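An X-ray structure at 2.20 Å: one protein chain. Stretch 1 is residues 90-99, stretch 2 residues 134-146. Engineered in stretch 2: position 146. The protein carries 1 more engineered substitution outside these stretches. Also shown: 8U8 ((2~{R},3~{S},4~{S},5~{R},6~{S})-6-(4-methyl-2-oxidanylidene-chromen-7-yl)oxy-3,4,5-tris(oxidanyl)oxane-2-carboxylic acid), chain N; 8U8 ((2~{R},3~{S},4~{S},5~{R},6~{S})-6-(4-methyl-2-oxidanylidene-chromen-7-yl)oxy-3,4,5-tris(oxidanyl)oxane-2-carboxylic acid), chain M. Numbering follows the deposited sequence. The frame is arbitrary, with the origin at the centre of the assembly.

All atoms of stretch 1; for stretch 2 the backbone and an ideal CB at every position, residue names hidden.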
# COMPACT_ATOMS: atom_id res chain seq x y z
N LEU A 90 -2.02 -10.22 -5.28
CA LEU A 90 -0.89 -9.67 -4.59
C LEU A 90 0.30 -10.61 -4.82
O LEU A 90 0.11 -11.80 -5.01
CB LEU A 90 -1.22 -9.52 -3.13
CG LEU A 90 -2.32 -8.45 -2.93
CD1 LEU A 90 -2.93 -8.57 -1.55
CD2 LEU A 90 -1.81 -7.03 -3.18
N LYS A 91 1.50 -10.04 -4.81
CA LYS A 91 2.73 -10.77 -4.97
C LYS A 91 3.58 -10.64 -3.75
O LYS A 91 3.65 -9.58 -3.17
CB LYS A 91 3.50 -10.20 -6.16
CG LYS A 91 2.69 -10.32 -7.47
CD LYS A 91 3.29 -9.54 -8.59
CE LYS A 91 2.40 -9.57 -9.85
NZ LYS A 91 2.33 -10.96 -10.32
N PRO A 92 4.30 -11.71 -3.38
CA PRO A 92 5.19 -11.53 -2.26
C PRO A 92 6.48 -10.77 -2.60
O PRO A 92 7.14 -11.01 -3.63
CB PRO A 92 5.48 -12.97 -1.83
CG PRO A 92 5.31 -13.74 -3.06
CD PRO A 92 4.13 -13.13 -3.71
N PHE A 93 6.83 -9.86 -1.71
CA PHE A 93 8.18 -9.31 -1.62
C PHE A 93 8.76 -10.23 -0.54
O PHE A 93 8.56 -10.01 0.64
CB PHE A 93 8.12 -7.83 -1.23
CG PHE A 93 9.44 -7.12 -1.20
CD1 PHE A 93 10.63 -7.71 -1.60
CD2 PHE A 93 9.48 -5.80 -0.73
CE1 PHE A 93 11.83 -7.01 -1.52
CE2 PHE A 93 10.68 -5.12 -0.65
CZ PHE A 93 11.86 -5.71 -1.07
N PHE A 94 9.36 -11.33 -1.03
CA PHE A 94 9.57 -12.57 -0.28
C PHE A 94 10.90 -12.48 0.45
O PHE A 94 11.96 -12.64 -0.17
CB PHE A 94 9.58 -13.77 -1.26
CG PHE A 94 9.35 -15.11 -0.62
CD1 PHE A 94 10.17 -15.60 0.39
CD2 PHE A 94 8.32 -15.92 -1.05
CE1 PHE A 94 9.92 -16.83 0.97
CE2 PHE A 94 8.08 -17.16 -0.47
CZ PHE A 94 8.89 -17.62 0.53
N GLU A 95 10.85 -12.23 1.75
CA GLU A 95 12.04 -12.24 2.57
C GLU A 95 12.36 -13.69 2.88
O GLU A 95 11.49 -14.43 3.40
CB GLU A 95 11.84 -11.48 3.88
CG GLU A 95 11.41 -10.04 3.67
CD GLU A 95 11.02 -9.38 4.99
OE1 GLU A 95 9.85 -9.58 5.43
OE2 GLU A 95 11.91 -8.72 5.58
N LEU A 96 13.58 -14.08 2.56
CA LEU A 96 14.02 -15.46 2.80
C LEU A 96 14.43 -15.56 4.27
O LEU A 96 15.58 -15.43 4.64
CB LEU A 96 15.16 -15.80 1.85
CG LEU A 96 14.72 -15.85 0.38
CD1 LEU A 96 15.90 -15.93 -0.58
CD2 LEU A 96 13.72 -16.96 0.10
N MET A 97 13.44 -15.81 5.12
CA MET A 97 13.53 -15.49 6.50
C MET A 97 12.63 -16.37 7.32
O MET A 97 11.48 -16.66 6.94
CB MET A 97 13.11 -14.03 6.63
CG MET A 97 12.76 -13.48 7.99
SD MET A 97 12.08 -11.77 7.87
CE MET A 97 12.08 -11.41 9.62
N GLY A 98 13.14 -16.75 8.48
CA GLY A 98 12.47 -17.67 9.39
C GLY A 98 13.33 -18.92 9.54
O GLY A 98 14.37 -19.06 8.88
N ASN A 99 12.88 -19.84 10.39
CA ASN A 99 13.73 -20.97 10.81
C ASN A 99 12.86 -22.19 11.05
O ASN A 99 12.39 -22.40 12.17
CB ASN A 99 14.51 -20.59 12.08
CG ASN A 99 15.56 -21.62 12.45
OD1 ASN A 99 15.77 -22.63 11.77
ND2 ASN A 99 16.25 -21.36 13.54
N UNK A 134 6.03 -18.03 -14.77
CA UNK A 134 5.71 -16.64 -15.06
C UNK A 134 5.33 -15.89 -13.74
O UNK A 134 5.90 -14.83 -13.50
CB UNK A 134 4.57 -16.57 -16.08
N UNK A 135 4.49 -16.50 -12.89
CA UNK A 135 4.11 -15.91 -11.59
C UNK A 135 5.32 -15.69 -10.74
O UNK A 135 5.53 -14.58 -10.27
CB UNK A 135 3.11 -16.80 -10.85
N UNK A 136 6.15 -16.73 -10.58
CA UNK A 136 7.36 -16.62 -9.76
C UNK A 136 8.31 -15.48 -10.15
O UNK A 136 8.90 -14.80 -9.29
CB UNK A 136 8.13 -17.94 -9.83
N UNK A 137 8.47 -15.33 -11.44
CA UNK A 137 9.35 -14.34 -11.97
C UNK A 137 8.85 -12.92 -11.75
O UNK A 137 9.60 -12.03 -12.00
CB UNK A 137 9.56 -14.60 -13.46
N UNK A 138 7.58 -12.72 -11.37
CA UNK A 138 7.07 -11.38 -11.01
C UNK A 138 7.36 -11.04 -9.53
O UNK A 138 7.07 -9.90 -9.10
CB UNK A 138 5.56 -11.30 -11.27
N UNK A 139 7.94 -11.99 -8.77
CA UNK A 139 8.20 -11.77 -7.35
C UNK A 139 9.57 -11.14 -7.19
O UNK A 139 10.32 -11.07 -8.16
CB UNK A 139 8.11 -13.08 -6.56
N UNK A 140 9.85 -10.60 -5.99
CA UNK A 140 11.21 -10.19 -5.61
C UNK A 140 11.56 -10.95 -4.35
O UNK A 140 10.71 -11.13 -3.50
CB UNK A 140 11.32 -8.68 -5.40
N UNK A 141 12.80 -11.41 -4.26
CA UNK A 141 13.31 -12.11 -3.09
C UNK A 141 14.31 -11.23 -2.41
O UNK A 141 15.07 -10.54 -3.08
CB UNK A 141 13.93 -13.46 -3.46
N UNK A 142 14.29 -11.27 -1.09
CA UNK A 142 15.12 -10.41 -0.25
C UNK A 142 15.76 -11.18 0.86
O UNK A 142 15.20 -12.17 1.36
CB UNK A 142 14.30 -9.26 0.33
N UNK A 143 16.90 -10.69 1.31
CA UNK A 143 17.48 -11.17 2.56
C UNK A 143 16.57 -10.91 3.76
O UNK A 143 15.71 -10.02 3.76
CB UNK A 143 18.84 -10.51 2.79
N UNK A 144 16.87 -11.70 4.78
CA UNK A 144 16.21 -11.73 6.05
C UNK A 144 16.37 -10.37 6.61
O UNK A 144 17.43 -9.72 6.50
CB UNK A 144 16.76 -12.81 6.98
N UNK A 145 15.30 -9.99 7.28
CA UNK A 145 15.11 -8.64 7.73
C UNK A 145 16.20 -8.24 8.74
O UNK A 145 16.84 -9.11 9.41
CB UNK A 145 13.72 -8.49 8.34
N UNK A 146 16.41 -6.93 8.81
CA UNK A 146 17.46 -6.34 9.58
C UNK A 146 18.67 -7.22 9.35
O UNK A 146 19.21 -7.26 8.24
CB UNK A 146 17.10 -6.22 11.06
C15 8U8 N . 12.36 -5.03 -4.65
C13 8U8 N . 12.35 -4.47 -5.93
C14 8U8 N . 13.53 -4.38 -6.66
C16 8U8 N . 13.52 -3.89 -7.96
O9 8U8 N . 14.57 -3.77 -8.56
O8 8U8 N . 12.36 -3.43 -8.51
C11 8U8 N . 11.20 -3.56 -7.84
C10 8U8 N . 10.07 -3.16 -8.52
C12 8U8 N . 11.16 -4.07 -6.54
C7 8U8 N . 9.91 -4.18 -5.93
C8 8U8 N . 8.78 -3.77 -6.62
C9 8U8 N . 8.84 -3.26 -7.92
O2 8U8 N . 7.68 -2.89 -8.55
C5 8U8 N . 7.67 -2.82 -10.00
O1 8U8 N . 8.12 -1.47 -10.22
C1 8U8 N . 8.11 -0.95 -11.57
C6 8U8 N . 9.11 -1.74 -12.50
O7 8U8 N . 10.08 -2.32 -11.98
O6 8U8 N . 8.83 -1.79 -13.70
C2 8U8 N . 6.67 -1.06 -12.06
O5 8U8 N . 6.50 -0.54 -13.41
C3 8U8 N . 6.19 -2.53 -11.97
O4 8U8 N . 4.83 -2.55 -12.34
C4 8U8 N . 6.29 -3.03 -10.53
O3 8U8 N . 5.96 -4.41 -10.43
C15 8U8 M . 15.36 -3.16 17.43
C13 8U8 M . 15.58 -2.26 16.36
C14 8U8 M . 16.76 -1.52 16.35
C16 8U8 M . 17.03 -0.64 15.29
O9 8U8 M . 18.08 0.00 15.36
O8 8U8 M . 16.14 -0.48 14.25
C11 8U8 M . 15.02 -1.28 14.17
C10 8U8 M . 14.21 -1.19 13.04
C12 8U8 M . 14.72 -2.17 15.24
C7 8U8 M . 13.59 -2.99 15.10
C8 8U8 M . 12.78 -2.91 13.96
C9 8U8 M . 13.07 -2.00 12.93
O2 8U8 M . 12.32 -1.91 11.77
C5 8U8 M . 10.89 -2.27 11.67
O1 8U8 M . 10.19 -1.66 12.76
C1 8U8 M . 8.93 -2.12 13.06
C6 8U8 M . 8.24 -0.92 13.39
O7 8U8 M . 7.29 -1.03 14.15
O6 8U8 M . 8.64 0.10 12.85
C2 8U8 M . 8.11 -2.76 11.90
O5 8U8 M . 7.60 -1.70 11.05
C3 8U8 M . 8.93 -3.84 11.07
O4 8U8 M . 8.38 -5.10 11.28
C4 8U8 M . 10.44 -3.84 11.45
O3 8U8 M . 11.18 -4.61 10.42

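Position 134 lies in a helical segment with no atom of stretch 1 within 5.5 Å of its ideal CB, so stretch 1 sets no preference; the residue is Asp134.

At 135, phi/psi of -60/-50 is helical and CA-to-CB points sideways. Only a long side chain could reach stretch 1, where Lys91 NZ favours an acid. Glu135 has chi1 t and chi2 p, and its OE1 forms a salt bridge with Lys91 NZ at 3.6 Å. A water donates to its OE2 (2.7 Å) and to Leu90 O (2.9 Å).

Positions 136 and 137 have no neighbour in stretch 1 near their ideal CB atoms and are left open by it. They are Leu136, which starts a type I turn ending at 139, and Arg137.

At 138, CA-to-CB points toward stretch 1, and the ideal CB is 3.4 Å from Lys91 NZ. A short acceptor such as Ser, Thr, Asn or Asp would suit. Thr138, chi1 p, accepts a hydrogen bond from Lys91 NZ to OG1 (2.7 Å), while its OG1 donates to Glu135 O (2.6 Å).

At 139 the ideal CB is 3.7 Å from Pro92 O and the bond runs sideways, alongside the Pro92 ring; a flat aromatic or a broad aliphatic group would fit. Trp139 places its six-membered ring centroid 3.4 Å from Pro92 CG, 14° off the normal, a CH-pi contact. Its NE1 donates to Glu135 OE2 (2.8 Å).

The angles at 140-142 are extended, and hydrogen bonds establish parallel pairing, Phe93 with 140, Phe94 with 141 and Glu95 with 142: Phe94 N donates to the O of 140 (2.8 Å), the N of 142 to Phe94 O (2.9 Å), and Leu96 N to the O of 142 (2.8 Å). At 140 the ideal CB lies 4.0 Å from Phe93 CD1, on the Phe93 face, suggesting an apolar or aromatic group. Tyr140 leads its ring away, one face against the chain N ligand (CZ to C11, 3.4 Å).

Position 141 takes the Phe94 face, its ideal CB 4.3 Å from Leu96 CD1: an apolar site. Phe141 CD1 meets Phe94 CB (3.7 Å) and Leu96 CD2 (3.9 Å).

At 142 the ideal CB is 3.8 Å from Phe93 CE1 and 4.4 Å from Glu95 CA; an apolar or neutral polar group seems easier than an acid. Yet Glu142 occurs, its CD 3.8 Å from Phe93 CZ and OE1 4.0 Å from Glu95 OE2, like charges close together.

At 143 CA-to-CB points away and no atom of stretch 1 is within 5.5 Å of the ideal CB, so stretch 1 sets no preference; the residue is Thr143.

At 144, the ideal CB is 3.9 Å from Met97 CB; small groups suit. Thr144 OG1 shares a water with Gly98 N.

At 145, CA-to-CB points toward stretch 1, the ideal CB 3.3 Å from Glu95 OE2 and 3.6 Å from Met97 CE; a neutral polar or small group suits, an acid less so. Asn145, poorly ordered, donates from ND2 to chain M ligand O3 (3.0 Å), a contact to read with caution.

At 146 no atom of stretch 1 is within 5.5 Å of the ideal CB, so stretch 1 sets no preference. The residue is Gln146, engineered and poorly ordered, whose NE2 donates to that O3 (3.1 Å).

Stretch 2, residues 134-146: DELRTWYFETTNQ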
# COMPACT_ATOMS: atom_id res chain seq x y z
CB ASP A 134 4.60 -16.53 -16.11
CG ASP A 134 5.10 -16.85 -17.53
OD1 ASP A 134 6.34 -17.02 -17.74
OD2 ASP A 134 4.24 -16.92 -18.45
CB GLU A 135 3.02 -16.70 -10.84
CG GLU A 135 2.68 -16.19 -9.43
CD GLU A 135 2.06 -14.79 -9.39
OE1 GLU A 135 1.40 -14.42 -10.34
OE2 GLU A 135 2.26 -14.05 -8.41
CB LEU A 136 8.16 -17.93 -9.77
CG LEU A 136 8.24 -18.73 -8.48
CD1 LEU A 136 9.23 -18.13 -7.56
CD2 LEU A 136 6.90 -18.81 -7.77
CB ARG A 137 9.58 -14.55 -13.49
CG ARG A 137 10.52 -15.71 -13.78
CD ARG A 137 10.65 -15.95 -15.28
NE ARG A 137 10.48 -17.35 -15.64
CZ ARG A 137 11.42 -18.18 -16.11
NH1 ARG A 137 12.69 -17.80 -16.28
NH2 ARG A 137 11.10 -19.44 -16.40
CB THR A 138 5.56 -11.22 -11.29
OG1 THR A 138 4.80 -12.04 -10.38
CG2 THR A 138 5.19 -11.51 -12.83
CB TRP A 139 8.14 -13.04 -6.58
CG TRP A 139 6.82 -13.74 -6.59
CD1 TRP A 139 5.71 -13.39 -7.25
CD2 TRP A 139 6.54 -14.97 -5.93
NE1 TRP A 139 4.71 -14.34 -7.04
CE2 TRP A 139 5.20 -15.31 -6.21
CE3 TRP A 139 7.26 -15.80 -5.05
CZ2 TRP A 139 4.59 -16.44 -5.70
CZ3 TRP A 139 6.64 -16.93 -4.53
CH2 TRP A 139 5.33 -17.24 -4.86
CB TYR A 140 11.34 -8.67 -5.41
CG TYR A 140 11.11 -7.92 -6.68
CD1 TYR A 140 9.83 -7.62 -7.10
CD2 TYR A 140 12.17 -7.57 -7.51
CE1 TYR A 140 9.61 -6.99 -8.33
CE2 TYR A 140 11.96 -6.90 -8.73
CZ TYR A 140 10.69 -6.64 -9.16
OH TYR A 140 10.48 -5.99 -10.39
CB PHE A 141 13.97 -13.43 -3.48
CG PHE A 141 13.01 -14.41 -4.02
CD1 PHE A 141 12.32 -15.26 -3.16
CD2 PHE A 141 12.69 -14.41 -5.37
CE1 PHE A 141 11.38 -16.16 -3.65
CE2 PHE A 141 11.73 -15.27 -5.87
CZ PHE A 141 11.08 -16.15 -5.00
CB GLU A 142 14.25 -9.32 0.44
CG GLU A 142 15.07 -8.10 0.78
CD GLU A 142 14.28 -7.02 1.50
OE1 GLU A 142 13.23 -7.34 2.04
OE2 GLU A 142 14.74 -5.87 1.53
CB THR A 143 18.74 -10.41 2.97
OG1 THR A 143 18.39 -9.01 3.07
CG2 THR A 143 19.85 -10.63 2.01
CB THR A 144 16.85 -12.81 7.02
OG1 THR A 144 15.90 -13.30 7.98
CG2 THR A 144 18.10 -12.28 7.74
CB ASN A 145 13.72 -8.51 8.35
CG ASN A 145 13.37 -7.08 8.70
OD1 ASN A 145 13.41 -6.18 7.84
ND2 ASN A 145 13.08 -6.84 10.00
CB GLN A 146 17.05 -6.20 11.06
CG GLN A 146 16.41 -4.86 11.42
CD GLN A 146 14.90 -4.91 11.66
OE1 GLN A 146 14.41 -5.71 12.46
NE2 GLN A 146 14.17 -4.02 10.99
O HOH W 1 0.02 -12.67 -7.80
O HOH W 2 16.04 -15.65 9.12
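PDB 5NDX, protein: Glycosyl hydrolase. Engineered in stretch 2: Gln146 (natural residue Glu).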